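Local coordinates for invasion protein InvA (Salmonella enterica, PDB 2X49) that takes part, as a type III secretion export apparatus protein whose C-terminal domain this is, in invasion of intestinal epithelial cells, at residues L27-R32 with L43-L48; F36-V41 with R188-R192; I212-E216 with V296-R300; L236-V241 with D289-T294. All blocks are in the same frame, centred on the assembly; numbering follows the deposited sequence.

Interaction 1 of 4, residues L27-R32 with L43-L48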
loop_
_atom_site.group_PDB
_atom_site.type_symbol
_atom_site.label_atom_id
_atom_site.label_comp_id
_atom_site.label_asym_id
_atom_site.label_seq_id
_atom_site.Cartn_x
_atom_site.Cartn_y
_atom_site.Cartn_z
ATOM N N LEU A 27 19.110 8.641 -3.398
ATOM C CA LEU A 27 17.987 7.697 -3.586
ATOM C C LEU A 27 17.941 6.659 -2.480
ATOM O O LEU A 27 16.901 6.451 -1.849
ATOM C CB LEU A 27 18.045 6.982 -4.924
ATOM C CG LEU A 27 16.897 6.015 -5.247
ATOM C CD1 LEU A 27 15.610 6.759 -5.164
ATOM C CD2 LEU A 27 17.104 5.346 -6.603
ATOM N N ALA A 28 19.053 5.986 -2.282
ATOM C CA ALA A 28 19.048 4.793 -1.381
ATOM C C ALA A 28 18.751 5.200 0.043
ATOM O O ALA A 28 17.908 4.598 0.755
ATOM C CB ALA A 28 20.413 4.049 -1.464
ATOM N N GLU A 29 19.386 6.283 0.433
ATOM C CA GLU A 29 19.370 6.751 1.832
ATOM C C GLU A 29 18.000 7.326 2.141
ATOM O O GLU A 29 17.422 7.083 3.205
ATOM C CB GLU A 29 20.505 7.748 2.112
ATOM C CG GLU A 29 21.925 7.193 1.730
ATOM C CD GLU A 29 22.493 7.686 0.336
ATOM O OE1 GLU A 29 23.539 8.405 0.319
ATOM O OE2 GLU A 29 21.932 7.338 -0.731
ATOM N N ARG A 30 17.458 8.006 1.142
ATOM C CA ARG A 30 16.161 8.687 1.307
ATOM C C ARG A 30 14.996 7.674 1.313
ATOM O O ARG A 30 14.001 7.825 2.044
ATOM C CB ARG A 30 15.942 9.734 0.230
ATOM C CG ARG A 30 16.701 10.974 0.537
ATOM C CD ARG A 30 16.866 11.816 -0.738
ATOM N NE ARG A 30 15.594 12.425 -1.108
ATOM C CZ ARG A 30 15.340 13.064 -2.247
ATOM N NH1 ARG A 30 16.266 13.216 -3.190
ATOM N NH2 ARG A 30 14.128 13.576 -2.436
ATOM N N LEU A 31 15.142 6.628 0.517
ATOM C CA LEU A 31 14.174 5.507 0.525
ATOM C C LEU A 31 14.081 4.935 1.930
ATOM O O LEU A 31 12.977 4.698 2.468
ATOM C CB LEU A 31 14.514 4.406 -0.497
ATOM C CG LEU A 31 13.749 3.087 -0.404
ATOM C CD1 LEU A 31 12.270 3.376 -0.647
ATOM C CD2 LEU A 31 14.316 2.045 -1.444
ATOM N N ARG A 32 15.240 4.718 2.520
ATOM C CA ARG A 32 15.312 4.067 3.851
ATOM C C ARG A 32 14.783 4.982 4.917
ATOM O O ARG A 32 13.982 4.563 5.759
ATOM C CB ARG A 32 16.709 3.572 4.229
ATOM C CG ARG A 32 17.142 2.445 3.330
ATOM C CD ARG A 32 18.513 1.960 3.672
ATOM N NE ARG A 32 18.398 1.003 4.766
ATOM C CZ ARG A 32 19.287 0.794 5.728
ATOM N NH1 ARG A 32 20.412 1.486 5.806
ATOM N NH2 ARG A 32 19.033 -0.129 6.630
ATOM N N LEU A 43 13.911 -0.627 6.590
ATOM C CA LEU A 43 14.304 -1.489 5.455
ATOM C C LEU A 43 15.710 -2.020 5.568
ATOM O O LEU A 43 16.526 -1.470 6.279
ATOM C CB LEU A 43 14.169 -0.711 4.122
ATOM C CG LEU A 43 12.795 -0.161 3.717
ATOM C CD1 LEU A 43 12.884 0.817 2.508
ATOM C CD2 LEU A 43 11.919 -1.307 3.356
ATOM N N PRO A 44 16.015 -3.101 4.826
ATOM C CA PRO A 44 17.401 -3.499 4.670
ATOM C C PRO A 44 18.177 -2.454 3.903
ATOM O O PRO A 44 17.616 -1.496 3.384
ATOM C CB PRO A 44 17.311 -4.731 3.758
ATOM C CG PRO A 44 15.894 -5.199 3.891
ATOM C CD PRO A 44 15.115 -3.966 4.044
ATOM N N GLU A 45 19.460 -2.680 3.862
ATOM C CA GLU A 45 20.350 -1.866 2.990
ATOM C C GLU A 45 19.892 -1.960 1.558
ATOM O O GLU A 45 19.256 -2.920 1.116
ATOM C CB GLU A 45 21.775 -2.393 3.086
ATOM C CG GLU A 45 22.432 -2.291 4.441
ATOM C CD GLU A 45 23.267 -1.050 4.590
ATOM O OE1 GLU A 45 23.318 -0.222 3.652
ATOM O OE2 GLU A 45 23.938 -0.953 5.619
ATOM N N VAL A 46 20.075 -0.850 0.869
ATOM C CA VAL A 46 19.684 -0.701 -0.519
ATOM C C VAL A 46 20.917 -0.471 -1.362
ATOM O O VAL A 46 21.681 0.442 -1.133
ATOM C CB VAL A 46 18.739 0.465 -0.673
ATOM C CG1 VAL A 46 18.432 0.712 -2.158
ATOM C CG2 VAL A 46 17.407 0.267 0.132
ATOM N N LEU A 47 21.144 -1.400 -2.260
ATOM C CA LEU A 47 22.289 -1.376 -3.199
ATOM C C LEU A 47 21.790 -0.960 -4.584
ATOM O O LEU A 47 20.741 -1.391 -5.057
ATOM C CB LEU A 47 23.030 -2.734 -3.298
ATOM C CG LEU A 47 23.316 -3.430 -1.969
ATOM C CD1 LEU A 47 23.918 -4.820 -2.153
ATOM C CD2 LEU A 47 24.251 -2.595 -1.116
ATOM N N LEU A 48 22.535 -0.084 -5.207
ATOM C CA LEU A 48 22.308 0.256 -6.642
ATOM C C LEU A 48 23.269 -0.529 -7.520
ATOM O O LEU A 48 24.470 -0.673 -7.229
ATOM C CB LEU A 48 22.496 1.760 -6.957
ATOM C CG LEU A 48 21.699 2.779 -6.149
ATOM C CD1 LEU A 48 21.863 4.207 -6.723
ATOM C CD2 LEU A 48 20.254 2.460 -5.946
HETATM O O HOH W 1 14.432 2.150 6.792
#
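Arg32 lays its aliphatic CG beside CG2 of Val46 (3.9 Å) and sends its guanidinium on over the loop that leads into strand 46-50. NH2 donates to Leu43 O at 2.9 Å, nearly straight at 171° and in the guanidinium plane; NE adds a weak bond to the same oxygen. A bend at chi3 (84°) turns the flat group back toward the loop, where the backbone N of Glu45 lies over one face. Glu45 OE1 stands 4.0 Å from NH1, well out of the guanidinium plane, so charge attraction alone is at work. Helix 27-39 is the last helix of a beta-alpha-beta crossover from strand 10-14 to its parallel neighbour 46-50, an outermost strand of the mixed sheet; the axes of the two segments run roughly antiparallel, at 157°. On the buried side, CG of Leu31 meets CD1 of Leu43 at 3.8 Å, and Leu31 CD2 reaches Val46 CG2; both neighbours cross Leu31 at about a right angle. Ala28 CB fits against CG1 of Val46 at 3.9 Å. Leu10 of strand 10-14 also packs on Val46, and Tyr130 of helix 125-139 on Leu31. One water accepts from Leu43 N and donates to Arg32 O at 2.7 Å.

Interaction 2 of 4, residues F36-V41 with R188-R192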
loop_
_atom_site.group_PDB
_atom_site.type_symbol
_atom_site.label_atom_id
_atom_site.label_comp_id
_atom_site.label_asym_id
_atom_site.label_seq_id
_atom_site.Cartn_x
_atom_site.Cartn_y
_atom_site.Cartn_z
ATOM N N PHE A 36 10.931 4.526 6.888
ATOM C CA PHE A 36 10.902 4.453 8.390
ATOM C C PHE A 36 9.902 5.460 8.960
ATOM O O PHE A 36 9.081 5.169 9.854
ATOM C CB PHE A 36 12.272 4.616 8.982
ATOM C CG PHE A 36 12.287 4.520 10.463
ATOM C CD1 PHE A 36 11.789 3.407 11.071
ATOM C CD2 PHE A 36 12.805 5.531 11.220
ATOM C CE1 PHE A 36 11.794 3.297 12.432
ATOM C CE2 PHE A 36 12.795 5.448 12.588
ATOM C CZ PHE A 36 12.278 4.320 13.174
ATOM N N ILE A 37 9.940 6.639 8.401
ATOM C CA ILE A 37 9.012 7.715 8.837
ATOM C C ILE A 37 7.588 7.313 8.580
ATOM O O ILE A 37 6.701 7.423 9.425
ATOM C CB ILE A 37 9.343 9.050 8.176
ATOM C CG1 ILE A 37 10.631 9.583 8.802
ATOM C CG2 ILE A 37 8.278 10.096 8.493
ATOM C CD1 ILE A 37 11.334 10.720 8.050
ATOM N N ASP A 38 7.401 6.783 7.386
ATOM C CA ASP A 38 6.055 6.564 6.806
ATOM C C ASP A 38 5.364 5.336 7.385
ATOM O O ASP A 38 4.141 5.300 7.516
ATOM C CB ASP A 38 6.027 6.492 5.283
ATOM C CG ASP A 38 6.285 7.826 4.594
ATOM O OD1 ASP A 38 6.290 8.895 5.250
ATOM O OD2 ASP A 38 6.418 7.737 3.347
ATOM N N TYR A 39 6.152 4.326 7.688
ATOM C CA TYR A 39 5.622 3.002 8.079
ATOM C C TYR A 39 6.067 2.484 9.445
ATOM O O TYR A 39 5.456 1.526 9.983
ATOM C CB TYR A 39 5.940 1.949 6.995
ATOM C CG TYR A 39 5.226 2.231 5.713
ATOM C CD1 TYR A 39 3.867 1.975 5.568
ATOM C CD2 TYR A 39 5.889 2.848 4.663
ATOM C CE1 TYR A 39 3.197 2.299 4.426
ATOM C CE2 TYR A 39 5.212 3.174 3.478
ATOM C CZ TYR A 39 3.887 2.877 3.367
ATOM O OH TYR A 39 3.250 3.222 2.219
ATOM N N GLY A 40 7.102 3.068 9.996
ATOM C CA GLY A 40 7.564 2.743 11.337
ATOM C C GLY A 40 8.467 1.556 11.464
ATOM O O GLY A 40 8.756 1.095 12.569
ATOM N N VAL A 41 8.917 1.080 10.329
ATOM C CA VAL A 41 9.887 -0.039 10.304
ATOM C C VAL A 41 11.035 0.247 9.360
ATOM O O VAL A 41 10.978 1.081 8.458
ATOM C CB VAL A 41 9.226 -1.398 10.014
ATOM C CG1 VAL A 41 8.094 -1.697 11.071
ATOM C CG2 VAL A 41 8.668 -1.392 8.617
ATOM N N ARG A 188 -0.508 -1.648 3.734
ATOM C CA ARG A 188 -0.034 -0.250 3.653
ATOM C C ARG A 188 -0.465 0.627 4.834
ATOM O O ARG A 188 -0.634 1.851 4.761
ATOM C CB ARG A 188 -0.448 0.345 2.284
ATOM C CG ARG A 188 0.703 0.299 1.357
ATOM C CD ARG A 188 0.351 0.008 -0.106
ATOM N NE ARG A 188 -0.303 1.146 -0.614
ATOM C CZ ARG A 188 -1.050 1.195 -1.702
ATOM N NH1 ARG A 188 -1.340 0.116 -2.400
ATOM N NH2 ARG A 188 -1.552 2.364 -2.044
ATOM N N VAL A 189 -0.713 -0.041 5.945
ATOM C CA VAL A 189 -1.032 0.645 7.228
ATOM C C VAL A 189 0.231 0.791 8.068
ATOM O O VAL A 189 0.976 -0.201 8.282
ATOM C CB VAL A 189 -2.091 -0.129 8.019
ATOM C CG1 VAL A 189 -2.343 0.584 9.337
ATOM C CG2 VAL A 189 -3.338 -0.260 7.155
ATOM N N SER A 190 0.544 2.017 8.473
ATOM C CA SER A 190 1.737 2.281 9.260
ATOM C C SER A 190 1.643 1.717 10.662
ATOM O O SER A 190 0.553 1.703 11.257
ATOM C CB SER A 190 2.000 3.815 9.393
ATOM O OG SER A 190 3.084 4.134 10.206
ATOM N N VAL A 191 2.777 1.305 11.175
ATOM C CA VAL A 191 2.891 0.849 12.576
ATOM C C VAL A 191 3.685 1.785 13.454
ATOM O O VAL A 191 4.138 1.438 14.548
ATOM C CB VAL A 191 3.375 -0.591 12.702
ATOM C CG1 VAL A 191 2.353 -1.527 12.030
ATOM C CG2 VAL A 191 4.792 -0.799 12.151
ATOM N N ARG A 192 3.883 2.992 12.950
ATOM C CA ARG A 192 4.575 4.030 13.729
ATOM C C ARG A 192 3.937 4.322 15.092
ATOM O O ARG A 192 4.629 4.542 16.062
ATOM C CB ARG A 192 4.699 5.347 12.946
ATOM C CG ARG A 192 5.427 6.405 13.738
ATOM C CD ARG A 192 5.992 7.495 12.849
ATOM N NE ARG A 192 7.295 7.093 12.314
ATOM C CZ ARG A 192 8.406 7.037 13.022
ATOM N NH1 ARG A 192 8.395 7.433 14.284
ATOM N NH2 ARG A 192 9.547 6.617 12.467
HETATM O O HOH W 2 3.831 6.937 10.247
HETATM O O HOH W 3 6.943 1.823 15.022
#
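Arg192 reaches back over the end of helix 27-39 and sets NH2 against one face of the Phe36 ring, 3.5 Å from CE2. Ring and guanidinium planes stand 79° apart, so this cation-pi contact presents an edge of the cation, not its flat side. The Arg192 chain leaves with CG anti to the backbone N (chi1 -179°) and bends at chi3, which brings two nitrogens to two carbonyls of the last helical turn. NH2 donates to Phe36 O at 3.0 Å from above the carbonyl plane, while Gly40 N reaches the same oxygen from the opposite face. NE donates to Ile37 O, also at 3.0 Å, with a more bent N-H angle of 143°. Gly40, with positive phi, is where the chain leaves helical geometry, and the loop 188-192 between helices 174-185 and 194-204 lies against this C-terminal end. Tyr39 O receives Val191 N at 2.9 Å. Ser190 places OG anti to its own N, beside its carbonyl carbon, where it accepts from Arg192 N in an ST turn that orients the start of the arginine; a water links this OG to Ile37 O. Val191 CG2 meets Val41 CG1 at 3.6 Å, and Leu185 touches both valines. The Tyr39 ring turns an edge to Arg188 O, 3.9 Å from CE1. Lys229 NZ bonds both the Tyr39 hydroxyl and Arg188 O, whereas the guanidinium of Arg188 forms a salt bridge with Glu314.

Interaction 3 of 4, residues I212-E216 with V296-R300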
loop_
_atom_site.group_PDB
_atom_site.type_symbol
_atom_site.label_atom_id
_atom_site.label_comp_id
_atom_site.label_asym_id
_atom_site.label_seq_id
_atom_site.Cartn_x
_atom_site.Cartn_y
_atom_site.Cartn_z
ATOM N N ILE A 212 -6.968 -13.170 12.036
ATOM C CA ILE A 212 -7.550 -12.368 10.915
ATOM C C ILE A 212 -8.564 -11.412 11.505
ATOM O O ILE A 212 -8.573 -10.195 11.262
ATOM C CB ILE A 212 -8.203 -13.206 9.876
ATOM C CG1 ILE A 212 -7.150 -14.053 9.185
ATOM C CG2 ILE A 212 -8.888 -12.358 8.806
ATOM C CD1 ILE A 212 -5.960 -13.312 8.873
ATOM N N ASN A 213 -9.401 -12.020 12.304
ATOM C CA ASN A 213 -10.458 -11.279 12.983
ATOM C C ASN A 213 -9.835 -10.182 13.842
ATOM O O ASN A 213 -10.263 -9.072 13.852
ATOM C CB ASN A 213 -11.360 -12.203 13.821
ATOM C CG ASN A 213 -12.239 -13.088 12.964
ATOM O OD1 ASN A 213 -12.302 -12.930 11.750
ATOM N ND2 ASN A 213 -12.929 -14.036 13.604
ATOM N N LEU A 214 -8.805 -10.538 14.605
ATOM C CA LEU A 214 -8.127 -9.578 15.491
ATOM C C LEU A 214 -7.606 -8.365 14.711
ATOM O O LEU A 214 -7.724 -7.200 15.149
ATOM C CB LEU A 214 -6.973 -10.263 16.290
ATOM C CG LEU A 214 -6.173 -9.386 17.248
ATOM C CD1 LEU A 214 -7.109 -8.802 18.313
ATOM C CD2 LEU A 214 -4.950 -10.117 17.853
ATOM N N VAL A 215 -6.965 -8.646 13.590
ATOM C CA VAL A 215 -6.432 -7.582 12.739
ATOM C C VAL A 215 -7.520 -6.599 12.324
ATOM O O VAL A 215 -7.320 -5.399 12.357
ATOM C CB VAL A 215 -5.673 -8.102 11.466
ATOM C CG1 VAL A 215 -5.432 -6.939 10.517
ATOM C CG2 VAL A 215 -4.364 -8.687 11.897
ATOM N N GLU A 216 -8.683 -7.119 12.028
ATOM C CA GLU A 216 -9.778 -6.257 11.594
ATOM C C GLU A 216 -10.155 -5.265 12.711
ATOM O O GLU A 216 -10.540 -4.097 12.474
ATOM C CB GLU A 216 -10.976 -7.085 11.112
ATOM C CG GLU A 216 -11.828 -6.338 10.151
ATOM C CD GLU A 216 -11.138 -5.980 8.809
ATOM O OE1 GLU A 216 -10.024 -6.496 8.477
ATOM O OE2 GLU A 216 -11.742 -5.189 8.052
ATOM N N VAL A 296 -17.762 -2.838 6.233
ATOM C CA VAL A 296 -16.781 -3.506 7.096
ATOM C C VAL A 296 -16.934 -5.024 7.031
ATOM O O VAL A 296 -15.982 -5.752 7.144
ATOM C CB VAL A 296 -16.810 -3.053 8.601
ATOM C CG1 VAL A 296 -18.130 -3.419 9.232
ATOM C CG2 VAL A 296 -15.644 -3.700 9.314
ATOM N N ASP A 297 -18.151 -5.502 6.863
ATOM C CA ASP A 297 -18.365 -6.971 6.887
ATOM C C ASP A 297 -17.705 -7.739 5.750
ATOM O O ASP A 297 -17.444 -8.941 5.871
ATOM C CB ASP A 297 -19.831 -7.379 7.124
ATOM C CG ASP A 297 -20.781 -7.019 6.006
ATOM O OD1 ASP A 297 -20.434 -6.248 5.107
ATOM O OD2 ASP A 297 -21.948 -7.489 6.073
ATOM N N VAL A 298 -17.417 -7.049 4.657
ATOM C CA VAL A 298 -16.884 -7.717 3.454
ATOM C C VAL A 298 -15.442 -7.275 3.084
ATOM O O VAL A 298 -14.765 -7.889 2.224
ATOM C CB VAL A 298 -17.819 -7.566 2.233
ATOM C CG1 VAL A 298 -19.147 -8.340 2.454
ATOM C CG2 VAL A 298 -18.029 -6.094 1.890
ATOM N N ARG A 299 -14.981 -6.205 3.724
ATOM C CA ARG A 299 -13.679 -5.559 3.368
ATOM C C ARG A 299 -12.517 -6.559 3.187
ATOM O O ARG A 299 -11.898 -6.626 2.116
ATOM C CB ARG A 299 -13.256 -4.496 4.413
ATOM C CG ARG A 299 -12.089 -3.578 3.969
ATOM C CD ARG A 299 -11.220 -3.156 5.099
ATOM N NE ARG A 299 -10.449 -4.224 5.722
ATOM C CZ ARG A 299 -9.306 -4.735 5.286
ATOM N NH1 ARG A 299 -8.735 -4.257 4.179
ATOM N NH2 ARG A 299 -8.728 -5.736 5.951
ATOM N N ARG A 300 -12.280 -7.364 4.220
ATOM C CA ARG A 300 -11.093 -8.221 4.213
ATOM C C ARG A 300 -11.200 -9.309 3.156
ATOM O O ARG A 300 -10.180 -9.786 2.599
ATOM C CB ARG A 300 -10.807 -8.820 5.596
ATOM C CG ARG A 300 -11.823 -9.781 6.127
ATOM C CD ARG A 300 -11.612 -9.871 7.633
ATOM N NE ARG A 300 -12.502 -10.830 8.272
ATOM C CZ ARG A 300 -13.731 -10.540 8.701
ATOM N NH1 ARG A 300 -14.207 -9.314 8.586
ATOM N NH2 ARG A 300 -14.484 -11.489 9.275
HETATM O O HOH W 4 -13.509 -6.950 6.905
#
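Glu216 extends from helix 211-221 and meets the guanidinium of Arg299 side-on, one oxygen to each of two nitrogens. OE2 takes NE at 2.8 Å and OE1 takes NH2 at 2.9 Å, both through their syn lone pairs and both nearly straight. The two flat groups lie only 9° from coplanar, and the paired bonds fix the rotation of the carboxylate. A bend at chi2 (65°) in Glu216 swings the carboxylate toward the start of helix 299-306. This salt bridge joins that helix, which follows strand 291-294 of the parallel sheet, to helix 211-221 across the surface of the domain. Glu187 binds NH1 of Arg299 in a second salt bridge, so two carboxylates balance the buried cation, close to which Arg219 also lies. Arg300 takes another path. Its chain, extended from CG to NE, runs past Glu216, with CB 3.8 Å from OE1, and rests CD on CG2 of Ile212 at 3.9 Å. Its guanidinium is turned almost perpendicular to the Asn213 amide, whose OD1 lies 3.6 Å from NH2. A single water connects the pieces: it accepts from Arg300 N and NH1, donates to Val296 O at 2.8 Å, and gives a weak bond to Glu216 OE2.

Interaction 4 of 4, residues L236-V241 with D289-T294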
loop_
_atom_site.group_PDB
_atom_site.type_symbol
_atom_site.label_atom_id
_atom_site.label_comp_id
_atom_site.label_asym_id
_atom_site.label_seq_id
_atom_site.Cartn_x
_atom_site.Cartn_y
_atom_site.Cartn_z
ATOM N N LEU A 236 -9.226 12.090 -0.785
ATOM C CA LEU A 236 -9.218 10.638 -0.971
ATOM C C LEU A 236 -9.914 10.271 -2.272
ATOM O O LEU A 236 -11.088 10.582 -2.490
ATOM C CB LEU A 236 -9.903 9.955 0.206
ATOM C CG LEU A 236 -9.871 8.449 0.264
ATOM C CD1 LEU A 236 -8.454 7.979 0.582
ATOM C CD2 LEU A 236 -10.834 7.952 1.322
ATOM N N ARG A 237 -9.177 9.601 -3.144
ATOM C CA ARG A 237 -9.723 9.148 -4.437
ATOM C C ARG A 237 -10.135 7.697 -4.299
ATOM O O ARG A 237 -9.331 6.884 -3.906
ATOM C CB ARG A 237 -8.705 9.318 -5.571
ATOM C CG ARG A 237 -8.170 10.712 -5.648
ATOM C CD ARG A 237 -7.143 10.938 -6.731
ATOM N NE ARG A 237 -6.888 12.376 -6.786
ATOM C CZ ARG A 237 -5.916 13.001 -6.132
ATOM N NH1 ARG A 237 -5.036 12.323 -5.415
ATOM N NH2 ARG A 237 -5.812 14.311 -6.211
ATOM N N ALA A 238 -11.388 7.425 -4.630
ATOM C CA ALA A 238 -12.047 6.130 -4.372
ATOM C C ALA A 238 -12.904 5.624 -5.497
ATOM O O ALA A 238 -13.420 6.359 -6.313
ATOM C CB ALA A 238 -12.911 6.246 -3.098
ATOM N N VAL A 239 -12.959 4.296 -5.507
ATOM C CA VAL A 239 -13.936 3.497 -6.256
ATOM C C VAL A 239 -14.846 2.800 -5.246
ATOM O O VAL A 239 -14.409 2.218 -4.274
ATOM C CB VAL A 239 -13.217 2.469 -7.148
ATOM C CG1 VAL A 239 -14.216 1.488 -7.785
ATOM C CG2 VAL A 239 -12.348 3.172 -8.219
ATOM N N MET A 240 -16.145 2.867 -5.468
ATOM C CA MET A 240 -17.102 2.280 -4.512
ATOM C C MET A 240 -17.515 0.926 -5.022
ATOM O O MET A 240 -17.699 0.743 -6.201
ATOM C CB MET A 240 -18.310 3.195 -4.376
ATOM C CG MET A 240 -19.367 2.734 -3.367
ATOM S SD MET A 240 -20.006 4.172 -2.503
ATOM C CE MET A 240 -18.455 4.662 -1.760
ATOM N N VAL A 241 -17.636 -0.012 -4.120
ATOM C CA VAL A 241 -18.208 -1.336 -4.433
ATOM C C VAL A 241 -19.745 -1.214 -4.354
ATOM O O VAL A 241 -20.305 -0.716 -3.399
ATOM C CB VAL A 241 -17.699 -2.440 -3.466
ATOM C CG1 VAL A 241 -18.249 -3.799 -3.863
ATOM C CG2 VAL A 241 -16.161 -2.467 -3.404
ATOM N N ASP A 289 -3.041 4.739 -6.301
ATOM C CA ASP A 289 -3.484 6.112 -5.934
ATOM C C ASP A 289 -4.967 6.177 -5.614
ATOM O O ASP A 289 -5.568 7.274 -5.395
ATOM C CB ASP A 289 -3.106 7.113 -7.041
ATOM C CG ASP A 289 -1.571 7.295 -7.170
ATOM O OD1 ASP A 289 -0.903 7.685 -6.180
ATOM O OD2 ASP A 289 -1.024 7.052 -8.275
ATOM N N LEU A 290 -5.562 5.012 -5.624
ATOM C CA LEU A 290 -6.994 4.785 -5.306
ATOM C C LEU A 290 -7.176 3.948 -4.081
ATOM O O LEU A 290 -6.276 3.266 -3.656
ATOM C CB LEU A 290 -7.685 4.049 -6.460
ATOM C CG LEU A 290 -7.857 4.813 -7.769
ATOM C CD1 LEU A 290 -8.400 3.959 -8.941
ATOM C CD2 LEU A 290 -8.690 6.102 -7.622
ATOM N N VAL A 291 -8.396 3.979 -3.559
ATOM C CA VAL A 291 -8.838 2.913 -2.648
ATOM C C VAL A 291 -10.191 2.430 -3.070
ATOM O O VAL A 291 -11.004 3.163 -3.653
ATOM C CB VAL A 291 -8.864 3.356 -1.167
ATOM C CG1 VAL A 291 -7.399 3.664 -0.668
ATOM C CG2 VAL A 291 -9.807 4.539 -0.965
ATOM N N LEU A 292 -10.454 1.169 -2.764
ATOM C CA LEU A 292 -11.797 0.614 -2.941
ATOM C C LEU A 292 -12.519 0.729 -1.600
ATOM O O LEU A 292 -11.953 0.425 -0.629
ATOM C CB LEU A 292 -11.705 -0.844 -3.364
ATOM C CG LEU A 292 -12.870 -1.561 -3.946
ATOM C CD1 LEU A 292 -13.552 -0.773 -5.088
ATOM C CD2 LEU A 292 -12.245 -2.861 -4.458
ATOM N N LEU A 293 -13.744 1.221 -1.620
ATOM C CA LEU A 293 -14.555 1.439 -0.395
ATOM C C LEU A 293 -15.667 0.432 -0.314
ATOM O O LEU A 293 -16.432 0.256 -1.241
ATOM C CB LEU A 293 -15.198 2.838 -0.410
ATOM C CG LEU A 293 -14.266 4.033 -0.443
ATOM C CD1 LEU A 293 -15.077 5.363 -0.428
ATOM C CD2 LEU A 293 -13.285 3.935 0.711
ATOM N N THR A 294 -15.762 -0.182 0.843
ATOM C CA THR A 294 -16.805 -1.171 1.083
ATOM C C THR A 294 -17.262 -1.249 2.521
ATOM O O THR A 294 -16.721 -0.624 3.401
ATOM C CB THR A 294 -16.362 -2.545 0.666
ATOM O OG1 THR A 294 -17.541 -3.336 0.452
ATOM C CG2 THR A 294 -15.445 -3.098 1.702
HETATM O O HOH W 5 -4.555 9.473 -4.339
#
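Strands 236-240 and 291-294 pair in parallel, with Ala238, Val239 and Met240 beside Val291, Leu292 and Leu293, and the axes of these segments are 52° apart. They are the two central strands of a parallel four-stranded sheet, flanked by 314-317 and 327-332, and are joined by a beta-alpha-beta crossover that includes helices 243-252 and 266-280. Val239 anchors the ladder from both its backbone polar atoms: its N donates to Val291 O and its O accepts from Leu293 N, each at 2.9 Å. Val291 N to Arg237 O and Val241 N to Leu293 O extend the ladder in both directions. On the face carrying Ala238, Met240, Val291 and Leu293, CD1 of Leu293 touches both Ala238 CB (3.5 Å) and Met240 CE (3.7 Å). The methionine chain, bent at chi2 and chi3, curls its methyl back over the leucine. Leu236 CD1 meets Val291 CG2 at 4.0 Å, and Phe230 of helix 223-231 packs on both residues. The other face holds Val239 and Leu292, where CG1 of the valine touches CD1 of the leucine at 3.6 Å; Ile302 and Ile306 of helix 299-306 pack against Leu292. Leu292 also crosses Val241 at about a right angle, its CG only 3.5 Å from CG2, a tight fit. At the start of the pair Leu290 CD2 touches Arg237 CB, and Asp289 turns its carboxylate to Arg79 and Arg123. A water accepts from Arg237 NH1 and donates to Asp289 O at 2.6 Å.

How the interactions relate
From the N terminus, helix 27-39 enters interaction 1 first, which closes a short loop back from that helix to strand 46-50. Residues 36-41 lie between its two segments and start interaction 2, so the two contacts cross; interaction 2 then spans 147 residues to bind the end of the same helix to the loop before helix 194-204. Interaction 3 opens later, at helix 211-221, and returns to helix 299-306. Within that span interaction 4 pairs the central strands of the parallel sheet. Strand 291-294 is followed, after a short link, by helix 299-306, and Thr294 packs on Arg299, so these last two contacts touch. Interactions 1 and 4 lie on opposite sides of the chain's centre, about 30 Å apart between centres.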